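PDB 6VC6: 6-phospho-alpha-glucosidase from Merdibacter massiliensis, which probably hydrolyses 6-phospho-alpha-glucosides to release glucose 6-phosphate, using NAD and a divalent metal such as manganese as other family 4 glycosidases do. Local coordinates for residues 172-177 against 259-263; 224-230 against 245-249; 178-183 against 229-235. All blocks are in the same frame, centred on the assembly; numbering follows the deposited sequence.

Contact 1. Residues 172-177 against 259-263; sequences QPENIM and LPNTY. With G6P (6-O-phosphono-alpha-D-glucopyranose), chain F.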
loop_
_atom_site.group_PDB
_atom_site.type_symbol
_atom_site.label_atom_id
_atom_site.label_comp_id
_atom_site.label_asym_id
_atom_site.label_seq_id
_atom_site.Cartn_x
_atom_site.Cartn_y
_atom_site.Cartn_z
ATOM N N GLN A 172 -0.959 -5.255 3.948
ATOM C CA GLN A 172 -0.056 -5.842 4.937
ATOM C C GLN A 172 -0.796 -6.357 6.167
ATOM O O GLN A 172 -0.494 -7.479 6.611
ATOM C CB GLN A 172 1.037 -4.834 5.303
ATOM C CG GLN A 172 1.819 -5.188 6.557
ATOM C CD GLN A 172 2.860 -6.263 6.317
ATOM O OE1 GLN A 172 3.475 -6.766 7.256
ATOM N NE2 GLN A 172 3.067 -6.620 5.053
ATOM N N PRO A 173 -1.746 -5.623 6.766
ATOM C CA PRO A 173 -2.461 -6.192 7.923
ATOM C C PRO A 173 -3.180 -7.495 7.618
ATOM O O PRO A 173 -3.186 -8.400 8.462
ATOM C CB PRO A 173 -3.442 -5.075 8.306
ATOM C CG PRO A 173 -2.787 -3.831 7.838
ATOM C CD PRO A 173 -2.108 -4.208 6.555
ATOM N N GLU A 174 -3.789 -7.625 6.435
ATOM C CA GLU A 174 -4.448 -8.882 6.094
ATOM C C GLU A 174 -3.431 -9.990 5.847
ATOM O O GLU A 174 -3.662 -11.146 6.225
ATOM C CB GLU A 174 -5.349 -8.706 4.871
ATOM C CG GLU A 174 -5.967 -10.016 4.384
ATOM C CD GLU A 174 -6.866 -9.842 3.175
ATOM O OE1 GLU A 174 -7.992 -9.327 3.336
ATOM O OE2 GLU A 174 -6.444 -10.219 2.061
ATOM N N ASN A 175 -2.302 -9.660 5.213
ATOM C CA ASN A 175 -1.281 -10.670 4.954
ATOM C C ASN A 175 -0.715 -11.239 6.248
ATOM O O ASN A 175 -0.319 -12.409 6.291
ATOM C CB ASN A 175 -0.163 -10.082 4.095
ATOM C CG ASN A 175 -0.529 -10.025 2.626
ATOM O OD1 ASN A 175 -1.376 -10.785 2.157
ATOM N ND2 ASN A 175 0.111 -9.124 1.890
ATOM N N ILE A 176 -0.669 -10.432 7.309
ATOM C CA ILE A 176 -0.245 -10.942 8.608
ATOM C C ILE A 176 -1.295 -11.892 9.172
ATOM O O ILE A 176 -0.963 -12.936 9.747
ATOM C CB ILE A 176 0.046 -9.774 9.566
ATOM C CG1 ILE A 176 1.359 -9.092 9.179
ATOM C CG2 ILE A 176 0.103 -10.256 11.008
ATOM C CD1 ILE A 176 1.498 -7.696 9.723
HETATM N N MSE A 177 -2.571 -11.554 9.010
HETATM C CA MSE A 177 -3.658 -12.428 9.433
HETATM C C MSE A 177 -3.621 -13.733 8.645
HETATM O O MSE A 177 -3.878 -14.807 9.189
HETATM C CB MSE A 177 -5.011 -11.736 9.256
HETATM C CG MSE A 177 -5.268 -10.599 10.237
HETATM SE SE MSE A 177 -5.329 -11.180 12.101
HETATM C CE MSE A 177 -3.504 -10.726 12.628
ATOM N N LEU A 259 1.444 -8.228 18.479
ATOM C CA LEU A 259 1.927 -8.798 17.228
ATOM C C LEU A 259 2.235 -7.673 16.247
ATOM O O LEU A 259 1.336 -6.892 15.915
ATOM C CB LEU A 259 0.889 -9.746 16.641
ATOM C CG LEU A 259 1.171 -10.344 15.260
ATOM C CD1 LEU A 259 2.284 -11.377 15.334
ATOM C CD2 LEU A 259 -0.093 -10.960 14.680
ATOM N N PRO A 260 3.471 -7.552 15.762
ATOM C CA PRO A 260 3.854 -6.361 14.998
ATOM C C PRO A 260 3.629 -6.481 13.499
ATOM O O PRO A 260 3.769 -7.548 12.897
ATOM C CB PRO A 260 5.352 -6.244 15.306
ATOM C CG PRO A 260 5.794 -7.669 15.444
ATOM C CD PRO A 260 4.621 -8.439 16.019
ATOM N N ASN A 261 3.259 -5.351 12.900
ATOM C CA ASN A 261 3.385 -5.187 11.460
ATOM C C ASN A 261 4.839 -5.416 11.067
ATOM O O ASN A 261 5.752 -4.916 11.728
ATOM C CB ASN A 261 2.923 -3.783 11.058
ATOM C CG ASN A 261 2.802 -3.603 9.556
ATOM O OD1 ASN A 261 3.745 -3.854 8.806
ATOM N ND2 ASN A 261 1.635 -3.147 9.111
ATOM N N THR A 262 5.058 -6.185 9.996
ATOM C CA THR A 262 6.424 -6.556 9.632
ATOM C C THR A 262 7.280 -5.347 9.278
ATOM O O THR A 262 8.512 -5.450 9.297
ATOM C CB THR A 262 6.427 -7.546 8.465
ATOM O OG1 THR A 262 5.978 -6.892 7.272
ATOM C CG2 THR A 262 5.524 -8.733 8.769
ATOM N N TYR A 263 6.664 -4.208 8.961
ATOM C CA TYR A 263 7.427 -2.995 8.701
ATOM C C TYR A 263 7.972 -2.360 9.973
ATOM O O TYR A 263 8.809 -1.455 9.880
ATOM C CB TYR A 263 6.561 -1.989 7.943
ATOM C CG TYR A 263 6.485 -2.265 6.459
ATOM C CD1 TYR A 263 7.512 -1.879 5.608
ATOM C CD2 TYR A 263 5.395 -2.928 5.912
ATOM C CE1 TYR A 263 7.449 -2.133 4.253
ATOM C CE2 TYR A 263 5.325 -3.187 4.557
ATOM C CZ TYR A 263 6.354 -2.786 3.732
ATOM O OH TYR A 263 6.292 -3.041 2.382
HETATM C C1 G6P F . 3.973 -4.941 1.298
HETATM C C2 G6P F . 3.175 -3.633 1.403
HETATM C C3 G6P F . 3.142 -2.813 0.125
HETATM C C4 G6P F . 4.513 -2.835 -0.508
HETATM C C5 G6P F . 4.766 -4.253 -0.986
HETATM C C6 G6P F . 6.184 -4.359 -1.531
HETATM O O1 G6P F . 3.130 -6.043 1.659
HETATM O O2 G6P F . 1.831 -3.931 1.802
HETATM O O3 G6P F . 2.752 -1.464 0.401
HETATM O O4 G6P F . 4.539 -1.934 -1.618
HETATM O O5 G6P F . 4.641 -5.231 0.054
HETATM O O6 G6P F . 6.234 -5.426 -2.471
HETATM P P G6P F . 7.503 -5.597 -3.444
HETATM O O1P G6P F . 7.185 -4.658 -4.583
HETATM O O2P G6P F . 8.686 -5.179 -2.602
HETATM O O3P G6P F . 7.494 -7.065 -3.796
#
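The amides of Gln172 and Asn261 meet with their planes 28° apart. A methylene makes the touch: Gln172 CG lies 3.2 Å from Asn261 OD1. The Tyr263 ring holds G6P C1 and Asn261 OD1 at its edge, in plane, while Gln172 NE2 comes to it obliquely. His200, a manganese ligand, stacks with the same ring. Thr262 grips Gln172 OE1 twice. Its OG1 donates to Gln172 OE1 over a short 2.5 Å, from 42° above the carbonyl plane. The backbone N of Thr262 adds a longer bond to that OE1, 3.2 Å, from the same face.

Helix 172-184 follows strand 166-169 of the large sheet in the Rossmann-type domain, and strand 259-260 edges a small antiparallel sheet. The sugar phosphate pocket takes Gln172 from the first and Tyr263 from just after the second. A bend at chi2 (78°) turns the Gln172 amide so that NE2 comes 3.4 Å from G6P O1. Tyr263 OH is 3.2 Å from G6P C1. Asn261 OD1 caps the turn ahead of the next helix, accepting from Tyr263 N at 2.9 Å on an in-plane lone pair.

Farther from the sugar the contact is apolar. Ile176 CD1 reaches the backbone of Asn261. Ile176 CG2 meets Leu259 CD2 at 3.7 Å, and selenomethionine Met177 brings its CE to the same methyl.

Contact 2. Residues 224-230 against 245-249; sequences IKEKGFL and YGFVQ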
loop_
_atom_site.group_PDB
_atom_site.type_symbol
_atom_site.label_atom_id
_atom_site.label_comp_id
_atom_site.label_asym_id
_atom_site.label_seq_id
_atom_site.Cartn_x
_atom_site.Cartn_y
_atom_site.Cartn_z
ATOM N N ILE A 224 5.202 -19.080 17.453
ATOM C CA ILE A 224 6.247 -18.279 16.816
ATOM C C ILE A 224 7.591 -18.519 17.491
ATOM O O ILE A 224 8.628 -18.628 16.825
ATOM C CB ILE A 224 5.863 -16.787 16.832
ATOM C CG1 ILE A 224 4.791 -16.502 15.782
ATOM C CG2 ILE A 224 7.081 -15.911 16.583
ATOM C CD1 ILE A 224 4.387 -15.049 15.693
ATOM N N LYS A 225 7.594 -18.617 18.823
ATOM C CA LYS A 225 8.845 -18.812 19.548
ATOM C C LYS A 225 9.483 -20.160 19.230
ATOM O O LYS A 225 10.713 -20.276 19.221
ATOM C CB LYS A 225 8.604 -18.681 21.053
ATOM C CG LYS A 225 9.871 -18.696 21.894
ATOM C CD LYS A 225 9.566 -19.015 23.349
ATOM C CE LYS A 225 10.673 -18.525 24.268
ATOM N NZ LYS A 225 10.234 -18.472 25.690
ATOM N N GLU A 226 8.673 -21.183 18.956
ATOM C CA GLU A 226 9.188 -22.529 18.746
ATOM C C GLU A 226 9.337 -22.908 17.278
ATOM O O GLU A 226 10.217 -23.709 16.948
ATOM C CB GLU A 226 8.286 -23.559 19.439
ATOM C CG GLU A 226 6.831 -23.526 19.001
ATOM C CD GLU A 226 5.933 -24.357 19.899
ATOM O OE1 GLU A 226 6.364 -24.694 21.023
ATOM O OE2 GLU A 226 4.799 -24.674 19.484
ATOM N N LYS A 227 8.509 -22.356 16.389
ATOM C CA LYS A 227 8.566 -22.711 14.978
ATOM C C LYS A 227 8.955 -21.556 14.066
ATOM O O LYS A 227 9.581 -21.798 13.027
ATOM C CB LYS A 227 7.212 -23.285 14.522
ATOM C CG LYS A 227 7.093 -23.571 13.030
ATOM C CD LYS A 227 5.801 -24.303 12.704
ATOM C CE LYS A 227 4.755 -23.355 12.140
ATOM N NZ LYS A 227 3.406 -23.610 12.718
ATOM N N GLY A 228 8.661 -20.318 14.436
ATOM C CA GLY A 228 8.948 -19.181 13.588
ATOM C C GLY A 228 7.691 -18.605 12.971
ATOM O O GLY A 228 6.560 -18.942 13.334
ATOM N N PHE A 229 7.906 -17.719 12.003
ATOM C CA PHE A 229 6.814 -16.999 11.357
ATOM C C PHE A 229 7.055 -16.978 9.857
ATOM O O PHE A 229 8.060 -16.429 9.396
ATOM C CB PHE A 229 6.700 -15.576 11.908
ATOM C CG PHE A 229 5.375 -14.926 11.640
ATOM C CD1 PHE A 229 4.200 -15.502 12.096
ATOM C CD2 PHE A 229 5.303 -13.735 10.937
ATOM C CE1 PHE A 229 2.978 -14.904 11.851
ATOM C CE2 PHE A 229 4.086 -13.132 10.690
ATOM C CZ PHE A 229 2.922 -13.716 11.148
ATOM N N LEU A 230 6.135 -17.571 9.100
ATOM C CA LEU A 230 6.233 -17.653 7.654
ATOM C C LEU A 230 5.073 -16.914 6.997
ATOM O O LEU A 230 3.964 -16.885 7.540
ATOM C CB LEU A 230 6.224 -19.110 7.176
ATOM C CG LEU A 230 7.462 -19.969 7.440
ATOM C CD1 LEU A 230 7.232 -21.390 6.947
ATOM C CD2 LEU A 230 8.690 -19.362 6.782
ATOM N N TYR A 245 9.514 -11.625 7.203
ATOM C CA TYR A 245 8.501 -12.287 8.019
ATOM C C TYR A 245 9.136 -13.082 9.153
ATOM O O TYR A 245 8.606 -13.112 10.270
ATOM C CB TYR A 245 7.637 -13.194 7.146
ATOM C CG TYR A 245 6.433 -12.502 6.551
ATOM C CD1 TYR A 245 5.179 -12.622 7.136
ATOM C CD2 TYR A 245 6.551 -11.728 5.404
ATOM C CE1 TYR A 245 4.077 -11.990 6.596
ATOM C CE2 TYR A 245 5.453 -11.091 4.857
ATOM C CZ TYR A 245 4.220 -11.226 5.456
ATOM O OH TYR A 245 3.124 -10.595 4.916
ATOM N N GLY A 246 10.270 -13.734 8.886
ATOM C CA GLY A 246 10.936 -14.498 9.925
ATOM C C GLY A 246 11.464 -13.640 11.056
ATOM O O GLY A 246 11.587 -14.110 12.190
ATOM N N PHE A 247 11.774 -12.373 10.769
ATOM C CA PHE A 247 12.302 -11.461 11.777
ATOM C C PHE A 247 11.289 -11.128 12.866
ATOM O O PHE A 247 11.681 -10.583 13.903
ATOM C CB PHE A 247 12.787 -10.176 11.104
ATOM C CG PHE A 247 13.635 -9.309 11.989
ATOM C CD1 PHE A 247 14.943 -9.662 12.280
ATOM C CD2 PHE A 247 13.126 -8.138 12.525
ATOM C CE1 PHE A 247 15.726 -8.864 13.093
ATOM C CE2 PHE A 247 13.904 -7.337 13.337
ATOM C CZ PHE A 247 15.206 -7.700 13.622
ATOM N N VAL A 248 10.006 -11.438 12.659
ATOM C CA VAL A 248 9.022 -11.139 13.695
ATOM C C VAL A 248 9.279 -11.979 14.941
ATOM O O VAL A 248 8.971 -11.553 16.062
ATOM C CB VAL A 248 7.596 -11.347 13.145
ATOM C CG1 VAL A 248 7.322 -10.418 11.971
ATOM C CG2 VAL A 248 7.401 -12.796 12.728
ATOM N N GLN A 249 9.918 -13.145 14.798
ATOM C CA GLN A 249 10.273 -13.946 15.965
ATOM C C GLN A 249 11.188 -13.174 16.908
ATOM O O GLN A 249 10.995 -13.197 18.130
ATOM C CB GLN A 249 10.936 -15.250 15.522
ATOM C CG GLN A 249 11.214 -16.226 16.654
ATOM C CD GLN A 249 11.876 -17.503 16.174
ATOM O OE1 GLN A 249 12.810 -17.469 15.373
ATOM N NE2 GLN A 249 11.393 -18.639 16.662
#
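Gln249 reaches back along Ile224 to the end of helix 217-227. Its CB passes Ile224 CG2 at 4.1 Å. Gln249 CG comes next, 3.5 Å from Ile224 O, and CD keeps a similar distance from that oxygen. The chain is extended, with CG opposite the backbone N (chi1 -174°), and this carries the amide as far as the last turn. At the tip, Gln249 NE2 donates to Ile224 O at 2.8 Å. The bond is weak, because the angle at the hydrogen is only 126°. Lys225 O also lies near, 3.1 Å from Gln249 NE2. Ile224 O receives a second weak bond from Gly228 N, so this carbonyl takes two weak bonds.

Gly228 leaves the helix with positive phi (107°). A CB there would press on the carbonyl oxygen of Lys227. The chain then turns Phe229 toward the other segment. Phe229 CE2 meets the edge of the Tyr245 ring, 3.8 Å from Tyr245 CD1. Val248 CG2 is modelled too close to Phe229, so the detail of that touch is doubtful. Gly246 CA makes a CH...O contact with Phe229 O at 3.5 Å.

The side chain of Tyr245 is about 6 Å from the bound sugar phosphate, at the nearest atoms. The whole is a helix C-terminus ended by a positive-phi glycine, with a glutamine from helix 248-254 bonded weakly to Ile224 O in its final turn.

Contact 3. Residues 178-183 against 229-235; sequences RSVSRL and FLPQDAE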
loop_
_atom_site.group_PDB
_atom_site.type_symbol
_atom_site.label_atom_id
_atom_site.label_comp_id
_atom_site.label_asym_id
_atom_site.label_seq_id
_atom_site.Cartn_x
_atom_site.Cartn_y
_atom_site.Cartn_z
ATOM N N ARG A 178 -3.297 -13.627 7.354
ATOM C CA ARG A 178 -3.133 -14.823 6.535
ATOM C C ARG A 178 -1.964 -15.666 7.027
ATOM O O ARG A 178 -2.049 -16.900 7.061
ATOM C CB ARG A 178 -2.932 -14.434 5.070
ATOM C CG ARG A 178 -4.182 -13.909 4.384
ATOM C CD ARG A 178 -3.873 -13.431 2.974
ATOM N NE ARG A 178 -5.086 -13.125 2.221
ATOM C CZ ARG A 178 -5.739 -14.004 1.466
ATOM N NH1 ARG A 178 -5.296 -15.249 1.363
ATOM N NH2 ARG A 178 -6.836 -13.638 0.816
ATOM N N SER A 179 -0.862 -15.017 7.412
ATOM C CA SER A 179 0.275 -15.748 7.961
ATOM C C SER A 179 -0.081 -16.395 9.293
ATOM O O SER A 179 0.367 -17.509 9.587
ATOM C CB SER A 179 1.472 -14.813 8.122
ATOM O OG SER A 179 1.927 -14.343 6.865
ATOM N N VAL A 180 -0.882 -15.709 10.109
ATOM C CA VAL A 180 -1.320 -16.277 11.381
ATOM C C VAL A 180 -2.209 -17.492 11.142
ATOM O O VAL A 180 -2.132 -18.488 11.872
ATOM C CB VAL A 180 -2.032 -15.202 12.222
ATOM C CG1 VAL A 180 -2.856 -15.840 13.330
ATOM C CG2 VAL A 180 -1.019 -14.224 12.800
ATOM N N SER A 181 -3.058 -17.436 10.113
ATOM C CA SER A 181 -3.929 -18.566 9.811
ATOM C C SER A 181 -3.128 -19.805 9.433
ATOM O O SER A 181 -3.525 -20.927 9.767
ATOM C CB SER A 181 -4.898 -18.197 8.690
ATOM O OG SER A 181 -4.241 -18.158 7.435
ATOM N N ARG A 182 -2.003 -19.625 8.736
ATOM C CA ARG A 182 -1.128 -20.755 8.446
ATOM C C ARG A 182 -0.444 -21.253 9.713
ATOM O O ARG A 182 -0.257 -22.463 9.893
ATOM C CB ARG A 182 -0.094 -20.356 7.392
ATOM C CG ARG A 182 0.954 -21.418 7.104
ATOM C CD ARG A 182 1.674 -21.129 5.799
ATOM N NE ARG A 182 2.860 -21.961 5.629
ATOM C CZ ARG A 182 3.485 -22.142 4.469
ATOM N NH1 ARG A 182 3.034 -21.549 3.373
ATOM N NH2 ARG A 182 4.559 -22.917 4.406
ATOM N N LEU A 183 -0.062 -20.330 10.599
ATOM C CA LEU A 183 0.488 -20.701 11.899
ATOM C C LEU A 183 -0.460 -21.621 12.657
ATOM O O LEU A 183 -0.046 -22.640 13.220
ATOM C CB LEU A 183 0.751 -19.441 12.723
ATOM C CG LEU A 183 2.146 -18.842 12.868
ATOM C CD1 LEU A 183 2.146 -17.956 14.095
ATOM C CD2 LEU A 183 3.209 -19.918 12.975
ATOM N N PHE A 229 7.906 -17.719 12.003
ATOM C CA PHE A 229 6.814 -16.999 11.357
ATOM C C PHE A 229 7.055 -16.978 9.857
ATOM O O PHE A 229 8.060 -16.429 9.396
ATOM C CB PHE A 229 6.700 -15.576 11.908
ATOM C CG PHE A 229 5.375 -14.926 11.640
ATOM C CD1 PHE A 229 4.200 -15.502 12.096
ATOM C CD2 PHE A 229 5.303 -13.735 10.937
ATOM C CE1 PHE A 229 2.978 -14.904 11.851
ATOM C CE2 PHE A 229 4.086 -13.132 10.690
ATOM C CZ PHE A 229 2.922 -13.716 11.148
ATOM N N LEU A 230 6.135 -17.571 9.100
ATOM C CA LEU A 230 6.233 -17.653 7.654
ATOM C C LEU A 230 5.073 -16.914 6.997
ATOM O O LEU A 230 3.964 -16.885 7.540
ATOM C CB LEU A 230 6.224 -19.110 7.176
ATOM C CG LEU A 230 7.462 -19.969 7.440
ATOM C CD1 LEU A 230 7.232 -21.390 6.947
ATOM C CD2 LEU A 230 8.690 -19.362 6.782
ATOM N N PRO A 231 5.295 -16.308 5.833
ATOM C CA PRO A 231 4.166 -15.796 5.053
ATOM C C PRO A 231 3.304 -16.945 4.556
ATOM O O PRO A 231 3.770 -18.077 4.402
ATOM C CB PRO A 231 4.837 -15.053 3.891
ATOM C CG PRO A 231 6.191 -15.668 3.780
ATOM C CD PRO A 231 6.589 -16.063 5.172
ATOM N N GLN A 232 2.025 -16.643 4.314
ATOM C CA GLN A 232 1.084 -17.691 3.928
ATOM C C GLN A 232 1.472 -18.334 2.602
ATOM O O GLN A 232 1.245 -19.534 2.403
ATOM C CB GLN A 232 -0.336 -17.126 3.854
ATOM C CG GLN A 232 -1.374 -18.132 3.367
ATOM C CD GLN A 232 -2.709 -17.498 3.029
ATOM O OE1 GLN A 232 -2.791 -16.609 2.181
ATOM N NE2 GLN A 232 -3.768 -17.968 3.677
ATOM N N ASP A 233 2.062 -17.563 1.692
ATOM C CA ASP A 233 2.524 -18.060 0.402
ATOM C C ASP A 233 4.044 -18.181 0.369
ATOM O O ASP A 233 4.683 -17.884 -0.640
ATOM C CB ASP A 233 2.034 -17.159 -0.729
ATOM C CG ASP A 233 2.274 -15.685 -0.452
ATOM O OD1 ASP A 233 2.844 -15.357 0.610
ATOM O OD2 ASP A 233 1.894 -14.851 -1.301
ATOM N N ALA A 234 4.630 -18.644 1.480
ATOM C CA ALA A 234 6.081 -18.652 1.642
ATOM C C ALA A 234 6.804 -19.417 0.540
ATOM O O ALA A 234 7.985 -19.150 0.291
ATOM C CB ALA A 234 6.452 -19.247 3.002
ATOM N N GLU A 235 6.130 -20.356 -0.125
ATOM C CA GLU A 235 6.795 -21.149 -1.152
ATOM C C GLU A 235 7.091 -20.328 -2.402
ATOM O O GLU A 235 8.032 -20.642 -3.138
ATOM C CB GLU A 235 5.946 -22.370 -1.505
ATOM C CG GLU A 235 6.027 -23.504 -0.492
ATOM C CD GLU A 235 5.387 -23.153 0.839
ATOM O OE1 GLU A 235 4.305 -22.528 0.833
ATOM O OE2 GLU A 235 5.966 -23.499 1.890
HETATM O O HOH W 1 -3.220 -20.685 5.379
#
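Ser179 and Gln232 bring the two backbones to 4.5 Å, CA to CA, where helix 172-184 runs beside a loop with a type I beta turn from Pro231 to Ala234. The contact joins a helix of the Rossmann-type domain to the loop between helices 217-227 and 239-246.

Arg182 is extended from CG to NE, with CG anti to the backbone N (chi1 175°), which carries its guanidinium out to Glu235. It grips that carboxylate end-on, in a two-pronged salt bridge with the planes 12° apart. Arg182 NH2 meets Glu235 OE2 at 2.9 Å, and Arg182 NH1 meets Glu235 OE1; both oxygens use syn lone pairs. Arg182 NH1 also donates to Gln232 O at 2.9 Å, from well above that carbonyl plane. A leucine in place of Arg182 would probably leave the Glu235 carboxylate without its mate and Gln232 O without this donor.

Ser179 CB packs on Phe229 CZ at 3.5 Å, while its OG bonds to Asn175 O. Leu183 CD1 sits at the edge of the Phe229 ring. Glu174 holds Arg178 NE by a salt bridge. Arg178 NH1 donates to an in-plane lone pair of Gln232 OE1 at 3.0 Å, and Gln232 NE2 donates to a water at 3.3 Å.

The three contacts lie on one side of the chain's centre, their own centres 10 to 13 Å apart. Contacts 1 and 3 use successive turns of helix 172-184. Contacts 2 and 3 share Phe229 and Leu230, and their segments alternate along the chain. Both are nested within the loop closed by contact 1. Helix 248-254 of contact 2 is followed in the chain by strand 259-260 of contact 1. Tyr245 of contact 2 packs on residues of both other contacts: its OH lies 3.4 Å from Asn175 CB, and its ring reaches Ser179. The helix after strand 166-169 thus packs on elements of the C-terminal domain. Contact 1 faces the sugar phosphate, and the others lie farther out.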